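Local coordinates for protein hypothetical NUDIX hydrolase (Listeria monocytogenes, PDB 3SON) that probably hydrolyses nucleoside diphosphate-linked compounds as a Nudix hydrolase, and binds a calcium ion, at residues L25-G39 / T49-D61. Sequence-based numbering, arbitrary orientation.
Sequences LHRTDADVWQFVAGG and TAKRESIEELNLD. With CA (calcium ion), chain C.
Ala37 meets Glu57 through both of its backbone polar atoms. Its N-H gives a nearly straight hydrogen bond to Glu57 OE2, with 3.1 Å from N to OE2 and an angle of 164° at the hydrogen. The donor comes from above the carboxylate plane. The carbonyl of Ala37 binds the calcium ion, with 2.3 Å from O to the metal. Glu57 OE2 and Glu53 OE1 bind the same ion, which explains why Ala37 O and Glu57 OE2 lie only 2.9 Å apart without a hydrogen bond. Waters 2 and 3 are further ligands, and water 2 also donates to Glu56 OE1. The other oxygen of Glu57, OE1, lies next to water 1, which sits between it and Phe35 O. OE1 lies among carbon atoms too, 3.4 Å from Val36 CA and 3.6 Å from Leu25 CD1.

Helix 46-58 carries the R-E-x-x-E-E core of the Nudix box (Arg52, Glu53, Glu56 and Glu57), and Gly38, near the end of strand 33-39, is the glycine that opens the motif. Gly38 lets Glu53 lie close, with CD 3.5 Å from its CA. Glu53 bends at chi2 (-73°), which turns its carboxylate back over this glycine and onto the calcium ion.

Glu53 OE2 accepts from Arg52 NH1 in a salt bridge, and the same nitrogen bridges to Glu56 OE2. Arg52 NE forms a salt bridge with Glu44, while its NH2 gives a weak hydrogen bond to Gly39 O. Thr49 CG2 touches that carbonyl as well, and Thr49 OG1 is hydrogen-bonded to Glu44. Ser54 OG donates to Ala50 O from the face opposite the helical N-H of Ser54. Val36 CG1 packs against Glu53 CB, and its CG2 lies 4.2 Å from Leu58 CD1.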
ATOM      1  N   LEU A  25      16.907   8.659  -0.589  1.00 20.06           N
ATOM      2  CA  LEU A  25      17.194   9.963   0.045  1.00 20.79           C
ATOM      3  C   LEU A  25      17.110   9.851   1.520  1.00 21.30           C
ATOM      4  O   LEU A  25      16.147   9.304   2.027  1.00 21.08           O
ATOM      5  CB  LEU A  25      16.186  11.006  -0.437  1.00 23.05           C
ATOM      6  CG  LEU A  25      16.147  11.319  -1.954  1.00 24.35           C
ATOM      7  CD1 LEU A  25      14.878  12.089  -2.341  1.00 26.90           C
ATOM      8  CD2 LEU A  25      17.341  12.158  -2.375  1.00 29.66           C
ATOM      9  N   HIS A  26      18.130  10.363   2.205  1.00 18.66           N
ATOM     10  CA  HIS A  26      18.128  10.348   3.610  1.00 18.41           C
ATOM     11  C   HIS A  26      17.668  11.695   4.082  1.00 21.87           C
ATOM     12  O   HIS A  26      18.084  12.727   3.554  1.00 23.07           O
ATOM     13  CB  HIS A  26      19.495  10.055   4.105  1.00 19.01           C
ATOM     14  CG  HIS A  26      19.534   9.847   5.573  1.00 24.53           C
ATOM     15  ND1 HIS A  26      19.894  10.843   6.431  1.00 28.72           N
ATOM     16  CD2 HIS A  26      19.290   8.722   6.341  1.00 23.10           C
ATOM     17  CE1 HIS A  26      19.801  10.378   7.700  1.00 26.11           C
ATOM     18  NE2 HIS A  26      19.457   9.075   7.649  1.00 23.93           N
ATOM     19  N   ARG A  27      16.739  11.702   5.041  1.00 20.46           N
ATOM     20  CA  ARG A  27      16.229  12.962   5.550  1.00 18.64           C
ATOM     21  C   ARG A  27      17.211  13.754   6.470  1.00 24.70           C
ATOM     22  O   ARG A  27      18.035  13.190   7.240  1.00 21.05           O
ATOM     23  CB  ARG A  27      14.935  12.746   6.317  1.00 20.03           C
ATOM     24  CG  ARG A  27      13.761  12.384   5.398  1.00 20.08           C
ATOM     25  CD  ARG A  27      12.458  12.511   6.191  1.00 24.56           C
ATOM     26  NE  ARG A  27      12.134  13.894   6.610  1.00 22.10           N
ATOM     27  CZ  ARG A  27      11.525  14.759   5.827  1.00 27.95           C
ATOM     28  NH1 ARG A  27      11.240  14.439   4.560  1.00 32.98           N
ATOM     29  NH2 ARG A  27      11.236  15.989   6.272  1.00 33.01           N
ATOM     30  N   THR A  28      17.156  15.068   6.352  1.00 19.08           N
ATOM     31  CA  THR A  28      17.967  15.923   7.251  1.00 22.41           C
ATOM     32  C   THR A  28      17.550  15.815   8.699  1.00 18.97           C
ATOM     33  O   THR A  28      18.433  15.771   9.613  1.00 20.05           O
ATOM     34  CB  THR A  28      17.966  17.405   6.773  1.00 21.39           C
ATOM     35  OG1 THR A  28      18.533  17.447   5.458  1.00 21.83           O
ATOM     36  CG2 THR A  28      18.769  18.324   7.767  1.00 20.68           C
ATOM     37  N   ASP A  29      16.234  15.804   8.969  1.00 18.59           N
ATOM     38  CA  ASP A  29      15.667  15.920  10.316  1.00 19.72           C
ATOM     39  C   ASP A  29      15.320  14.627  11.021  1.00 20.59           C
ATOM     40  O   ASP A  29      14.869  14.626  12.141  1.00 21.72           O
ATOM     41  CB  ASP A  29      14.403  16.815  10.218  1.00 23.15           C
ATOM     42  CG  ASP A  29      13.245  16.136   9.541  1.00 23.55           C
ATOM     43  OD1 ASP A  29      13.338  14.894   9.234  1.00 31.17           O
ATOM     44  OD2 ASP A  29      12.209  16.800   9.310  1.00 33.88           O
ATOM     45  N   ALA A  30      15.618  13.488  10.393  1.00 18.48           N
ATOM     46  CA  ALA A  30      15.259  12.168  10.924  1.00 18.43           C
ATOM     47  C   ALA A  30      16.104  11.118  10.261  1.00 22.84           C
ATOM     48  O   ALA A  30      16.452  11.276   9.091  1.00 20.69           O
ATOM     49  CB  ALA A  30      13.763  11.870  10.739  1.00 23.11           C
ATOM     50  N   ASP A  31      16.395  10.008  10.963  1.00 24.20           N
ATOM     51  CA  ASP A  31      17.113   8.878  10.339  1.00 25.28           C
ATOM     52  C   ASP A  31      16.111   8.024   9.510  1.00 25.90           C
ATOM     53  O   ASP A  31      15.685   6.947   9.935  1.00 25.92           O
ATOM     54  CB  ASP A  31      17.854   8.043  11.383  1.00 29.33           C
ATOM     55  CG  ASP A  31      18.805   6.991  10.762  1.00 34.88           C
ATOM     56  OD1 ASP A  31      19.122   7.065   9.537  1.00 27.65           O
ATOM     57  OD2 ASP A  31      19.254   6.087  11.509  1.00 34.77           O
ATOM     58  N   VAL A  32      15.745   8.536   8.345  1.00 25.51           N
ATOM     59  CA  VAL A  32      14.676   8.005   7.523  1.00 23.47           C
ATOM     60  C   VAL A  32      15.132   8.075   6.071  1.00 17.71           C
ATOM     61  O   VAL A  32      15.602   9.085   5.662  1.00 20.48           O
ATOM     62  CB  VAL A  32      13.389   8.895   7.701  1.00 24.60           C
ATOM     63  CG1 VAL A  32      12.417   8.723   6.547  1.00 24.86           C
ATOM     64  CG2 VAL A  32      12.699   8.624   9.016  1.00 26.28           C
ATOM     65  N   TRP A  33      14.965   6.972   5.315  1.00 20.14           N
ATOM     66  CA  TRP A  33      15.343   6.918   3.912  1.00 16.88           C
ATOM     67  C   TRP A  33      14.037   6.827   3.157  1.00 18.50           C
ATOM     68  O   TRP A  33      13.101   6.117   3.586  1.00 21.23           O
ATOM     69  CB  TRP A  33      16.146   5.660   3.639  1.00 18.62           C
ATOM     70  CG  TRP A  33      17.528   5.660   4.141  1.00 21.93           C
ATOM     71  CD1 TRP A  33      17.987   5.196   5.371  1.00 26.88           C
ATOM     72  CD2 TRP A  33      18.687   6.215   3.481  1.00 20.94           C
ATOM     73  NE1 TRP A  33      19.324   5.396   5.483  1.00 27.92           N
ATOM     74  CE2 TRP A  33      19.801   6.024   4.391  1.00 22.06           C
ATOM     75  CE3 TRP A  33      18.907   6.862   2.269  1.00 24.06           C
ATOM     76  CZ2 TRP A  33      21.090   6.431   4.083  1.00 25.92           C
ATOM     77  CZ3 TRP A  33      20.214   7.252   1.953  1.00 17.43           C
ATOM     78  CH2 TRP A  33      21.286   7.041   2.864  1.00 23.69           C
ATOM     79  N   GLN A  34      13.906   7.618   2.111  1.00 21.34           N
ATOM     80  CA  GLN A  34      12.679   7.667   1.304  1.00 19.15           C
ATOM     81  C   GLN A  34      12.960   8.010  -0.165  1.00 21.52           C
ATOM     82  O   GLN A  34      14.088   8.376  -0.582  1.00 19.37           O
ATOM     83  CB  GLN A  34      11.677   8.730   1.864  1.00 21.66           C
ATOM     84  CG  GLN A  34      12.253  10.174   1.799  1.00 18.68           C
ATOM     85  CD  GLN A  34      11.478  11.249   2.557  1.00 22.59           C
ATOM     86  OE1 GLN A  34      11.996  12.376   2.712  1.00 23.37           O
ATOM     87  NE2 GLN A  34      10.207  10.967   2.928  1.00 25.38           N
ATOM     88  N   PHE A  35      11.910   7.908  -0.965  1.00 18.79           N
ATOM     89  CA  PHE A  35      11.925   8.367  -2.339  1.00 22.72           C
ATOM     90  C   PHE A  35      11.386   9.805  -2.448  1.00 20.24           C
ATOM     91  O   PHE A  35      11.133  10.438  -1.421  1.00 22.14           O
ATOM     92  CB  PHE A  35      11.138   7.395  -3.234  1.00 20.18           C
ATOM     93  CG  PHE A  35      11.737   5.999  -3.316  1.00 19.00           C
ATOM     94  CD1 PHE A  35      13.022   5.806  -3.729  1.00 19.39           C
ATOM     95  CD2 PHE A  35      10.940   4.848  -3.094  1.00 21.31           C
ATOM     96  CE1 PHE A  35      13.547   4.499  -3.855  1.00 22.88           C
ATOM     97  CE2 PHE A  35      11.460   3.557  -3.160  1.00 22.41           C
ATOM     98  CZ  PHE A  35      12.768   3.375  -3.546  1.00 22.29           C
ATOM     99  N   VAL A  36      11.388  10.344  -3.667  1.00 17.38           N
ATOM    100  CA  VAL A  36      10.787  11.620  -3.963  1.00 20.03           C
ATOM    101  C   VAL A  36       9.296  11.487  -3.639  1.00 19.84           C
ATOM    102  O   VAL A  36       8.654  10.505  -4.000  1.00 21.39           O
ATOM    103  CB  VAL A  36      11.028  12.023  -5.437  1.00 18.68           C
ATOM    104  CG1 VAL A  36      10.140  13.197  -5.893  1.00 19.84           C
ATOM    105  CG2 VAL A  36      12.456  12.339  -5.693  1.00 22.35           C
ATOM    106  N   ALA A  37       8.726  12.448  -2.913  1.00 22.19           N
ATOM    107  CA  ALA A  37       7.290  12.328  -2.535  1.00 18.61           C
ATOM    108  C   ALA A  37       6.672  13.703  -2.447  1.00 21.09           C
ATOM    109  O   ALA A  37       7.345  14.672  -2.030  1.00 24.16           O
ATOM    110  CB  ALA A  37       7.133  11.605  -1.190  1.00 22.19           C
ATOM    111  N   GLY A  38       5.402  13.813  -2.777  1.00 21.31           N
ATOM    112  CA  GLY A  38       4.726  15.083  -2.619  1.00 22.00           C
ATOM    113  C   GLY A  38       3.275  15.006  -2.963  1.00 24.72           C
ATOM    114  O   GLY A  38       2.859  14.107  -3.668  1.00 23.52           O
ATOM    115  N   GLY A  39       2.530  16.045  -2.651  1.00 23.51           N
ATOM    116  CA  GLY A  39       1.125  16.045  -2.933  1.00 25.25           C
ATOM    117  C   GLY A  39       0.724  16.919  -4.122  1.00 25.01           C
ATOM    118  O   GLY A  39       1.440  17.867  -4.511  1.00 29.31           O
ATOM    119  N   THR A  49       2.344  16.772 -11.141  1.00 25.62           N
ATOM    120  CA  THR A  49       2.848  16.689  -9.733  1.00 22.13           C
ATOM    121  C   THR A  49       4.145  15.902  -9.657  1.00 25.10           C
ATOM    122  O   THR A  49       5.084  16.328  -9.001  1.00 24.53           O
ATOM    123  CB  THR A  49       1.805  16.035  -8.805  1.00 21.42           C
ATOM    124  OG1 THR A  49       0.554  16.674  -9.017  1.00 24.04           O
ATOM    125  CG2 THR A  49       2.226  16.177  -7.291  1.00 27.12           C
ATOM    126  N   ALA A  50       4.184  14.722 -10.269  1.00 22.47           N
ATOM    127  CA  ALA A  50       5.417  13.858 -10.229  1.00 19.42           C
ATOM    128  C   ALA A  50       6.601  14.645 -10.795  1.00 21.30           C
ATOM    129  O   ALA A  50       7.659  14.662 -10.190  1.00 25.79           O
ATOM    130  CB  ALA A  50       5.183  12.564 -11.030  1.00 23.62           C
ATOM    131  N   LYS A  51       6.389  15.341 -11.944  1.00 21.33           N
ATOM    132  CA  LYS A  51       7.460  16.141 -12.570  1.00 24.50           C
ATOM    133  C   LYS A  51       7.929  17.249 -11.618  1.00 21.38           C
ATOM    134  O   LYS A  51       9.133  17.443 -11.408  1.00 29.03           O
ATOM    135  CB  LYS A  51       6.999  16.777 -13.909  1.00 31.92           C
ATOM    136  CG  LYS A  51       8.151  17.329 -14.745  1.00 35.11           C
ATOM    137  CD  LYS A  51       7.657  17.906 -16.068  1.00 40.41           C
ATOM    138  CE  LYS A  51       8.788  18.429 -16.955  1.00 46.20           C
ATOM    139  NZ  LYS A  51       8.266  19.167 -18.163  1.00 40.98           N
ATOM    140  N   ARG A  52       6.973  18.017 -11.133  1.00 24.57           N
ATOM    141  CA  ARG A  52       7.268  19.155 -10.246  1.00 24.58           C
ATOM    142  C   ARG A  52       8.063  18.733  -9.036  1.00 23.19           C
ATOM    143  O   ARG A  52       9.064  19.401  -8.704  1.00 26.84           O
ATOM    144  CB  ARG A  52       5.994  19.875  -9.809  1.00 28.46           C
ATOM    145  CG  ARG A  52       6.283  21.150  -8.965  1.00 29.52           C
ATOM    146  CD  ARG A  52       5.005  21.902  -8.499  1.00 30.44           C
ATOM    147  NE  ARG A  52       3.958  20.983  -8.053  1.00 33.04           N
ATOM    148  CZ  ARG A  52       3.977  20.322  -6.899  1.00 30.07           C
ATOM    149  NH1 ARG A  52       4.973  20.523  -6.010  1.00 33.05           N
ATOM    150  NH2 ARG A  52       3.001  19.453  -6.616  1.00 29.28           N
ATOM    151  N   GLU A  53       7.622  17.644  -8.388  1.00 24.01           N
ATOM    152  CA  GLU A  53       8.244  17.184  -7.133  1.00 23.67           C
ATOM    153  C   GLU A  53       9.651  16.696  -7.404  1.00 24.51           C
ATOM    154  O   GLU A  53      10.559  16.874  -6.571  1.00 25.26           O
ATOM    155  CB  GLU A  53       7.414  16.091  -6.474  1.00 29.37           C
ATOM    156  CG  GLU A  53       6.119  16.636  -5.932  1.00 29.56           C
ATOM    157  CD  GLU A  53       6.295  17.503  -4.651  1.00 32.62           C
ATOM    158  OE1 GLU A  53       7.317  17.335  -3.951  1.00 34.20           O
ATOM    159  OE2 GLU A  53       5.356  18.283  -4.327  1.00 44.74           O
ATOM    160  N   SER A  54       9.819  16.004  -8.524  1.00 24.75           N
ATOM    161  CA  SER A  54      11.110  15.537  -8.957  1.00 27.04           C
ATOM    162  C   SER A  54      12.044  16.712  -9.197  1.00 23.22           C
ATOM    163  O   SER A  54      13.205  16.682  -8.769  1.00 23.10           O
ATOM    164  CB  SER A  54      10.968  14.668 -10.226  1.00 26.69           C
ATOM    165  OG  SER A  54      10.230  13.500  -9.871  1.00 23.93           O
ATOM    166  N   ILE A  55      11.588  17.729  -9.920  1.00 28.29           N
ATOM    167  CA  ILE A  55      12.383  18.951 -10.095  1.00 28.26           C
ATOM    168  C   ILE A  55      12.709  19.675  -8.751  1.00 23.23           C
ATOM    169  O   ILE A  55      13.818  20.120  -8.561  1.00 28.31           O
ATOM    170  CB  ILE A  55      11.674  19.948 -11.033  1.00 27.50           C
ATOM    171  CG1 ILE A  55      11.525  19.399 -12.461  1.00 28.32           C
ATOM    172  CG2 ILE A  55      12.436  21.267 -10.984  1.00 24.26           C
ATOM    173  CD1 ILE A  55      10.461  20.102 -13.308  1.00 34.88           C
ATOM    174  N   GLU A  56      11.747  19.777  -7.822  1.00 27.12           N
ATOM    175  CA  GLU A  56      11.977  20.453  -6.576  1.00 28.63           C
ATOM    176  C   GLU A  56      13.028  19.680  -5.767  1.00 27.33           C
ATOM    177  O   GLU A  56      13.978  20.256  -5.253  1.00 34.48           O
ATOM    178  CB  GLU A  56      10.680  20.596  -5.747  1.00 33.21           C
ATOM    179  CG  GLU A  56       9.587  21.483  -6.385  1.00 42.15           C
ATOM    180  CD  GLU A  56       8.299  21.612  -5.532  1.00 42.91           C
ATOM    181  OE1 GLU A  56       8.164  20.865  -4.527  1.00 55.27           O
ATOM    182  OE2 GLU A  56       7.417  22.470  -5.870  1.00 32.09           O
ATOM    183  N   GLU A  57      12.891  18.368  -5.692  1.00 23.88           N
ATOM    184  CA  GLU A  57      13.761  17.625  -4.780  1.00 27.41           C
ATOM    185  C   GLU A  57      15.162  17.352  -5.300  1.00 24.48           C
ATOM    186  O   GLU A  57      16.084  17.208  -4.491  1.00 26.66           O
ATOM    187  CB  GLU A  57      13.087  16.316  -4.346  1.00 29.92           C
ATOM    188  CG  GLU A  57      11.797  16.538  -3.552  1.00 26.95           C
ATOM    189  CD  GLU A  57      11.341  15.308  -2.810  1.00 27.62           C
ATOM    190  OE1 GLU A  57      12.189  14.412  -2.551  1.00 35.50           O
ATOM    191  OE2 GLU A  57      10.136  15.208  -2.484  1.00 31.50           O
ATOM    192  N   LEU A  58      15.322  17.234  -6.620  1.00 26.85           N
ATOM    193  CA  LEU A  58      16.602  16.904  -7.270  1.00 21.19           C
ATOM    194  C   LEU A  58      17.278  18.050  -8.043  1.00 24.97           C
ATOM    195  O   LEU A  58      18.378  17.890  -8.582  1.00 25.74           O
ATOM    196  CB  LEU A  58      16.384  15.643  -8.186  1.00 22.38           C
ATOM    197  CG  LEU A  58      15.687  14.498  -7.496  1.00 25.81           C
ATOM    198  CD1 LEU A  58      15.456  13.353  -8.467  1.00 30.00           C
ATOM    199  CD2 LEU A  58      16.479  13.986  -6.311  1.00 31.92           C
ATOM    200  N   ASN A  59      16.649  19.228  -7.990  1.00 25.62           N
ATOM    201  CA  ASN A  59      17.099  20.452  -8.643  1.00 30.01           C
ATOM    202  C   ASN A  59      17.562  20.225 -10.085  1.00 30.25           C
ATOM    203  O   ASN A  59      18.686  20.548 -10.462  1.00 34.57           O
ATOM    204  CB  ASN A  59      18.128  21.149  -7.762  1.00 32.05           C
ATOM    205  CG  ASN A  59      17.491  21.743  -6.523  1.00 38.03           C
ATOM    206  OD1 ASN A  59      16.712  22.693  -6.605  1.00 40.60           O
ATOM    207  ND2 ASN A  59      17.755  21.142  -5.375  1.00 38.12           N
ATOM    208  N   LEU A  60      16.663  19.668 -10.876  1.00 33.15           N
ATOM    209  CA  LEU A  60      16.969  19.246 -12.255  1.00 42.24           C
ATOM    210  C   LEU A  60      16.560  20.304 -13.274  1.00 48.62           C
ATOM    211  O   LEU A  60      15.598  21.012 -13.057  1.00 39.73           O
ATOM    212  CB  LEU A  60      16.176  17.987 -12.634  1.00 40.98           C
ATOM    213  CG  LEU A  60      16.169  16.711 -11.801  1.00 41.64           C
ATOM    214  CD1 LEU A  60      15.012  15.797 -12.245  1.00 37.97           C
ATOM    215  CD2 LEU A  60      17.506  16.008 -11.916  1.00 32.71           C
ATOM    216  N   ASP A  61      17.258  20.356 -14.409  1.00 64.43           N
ATOM    217  CA  ASP A  61      16.804  21.153 -15.572  1.00 80.99           C
ATOM    218  C   ASP A  61      15.373  20.706 -16.005  1.00 90.77           C
ATOM    219  O   ASP A  61      14.710  19.961 -15.280  1.00106.58           O
ATOM    220  CB  ASP A  61      17.810  21.034 -16.727  1.00 77.52           C
ATOM    221  CG  ASP A  61      17.969  19.602 -17.225  1.00 84.32           C
ATOM    222  OD1 ASP A  61      19.081  19.049 -17.079  1.00 99.98           O
ATOM    223  OD2 ASP A  61      16.989  19.028 -17.751  1.00 71.78           O
TER
HETATM  224 CA    CA C 201       8.145  16.836  -1.823  1.00 46.57          CA
HETATM  225  O   HOH W   1      11.215  13.026  -0.388  1.00 27.24           O
HETATM  226  O   HOH W   2       8.102  18.975  -2.026  1.00 33.65           O
HETATM  227  O   HOH W   3       6.561  16.484   0.295  1.00 40.39           O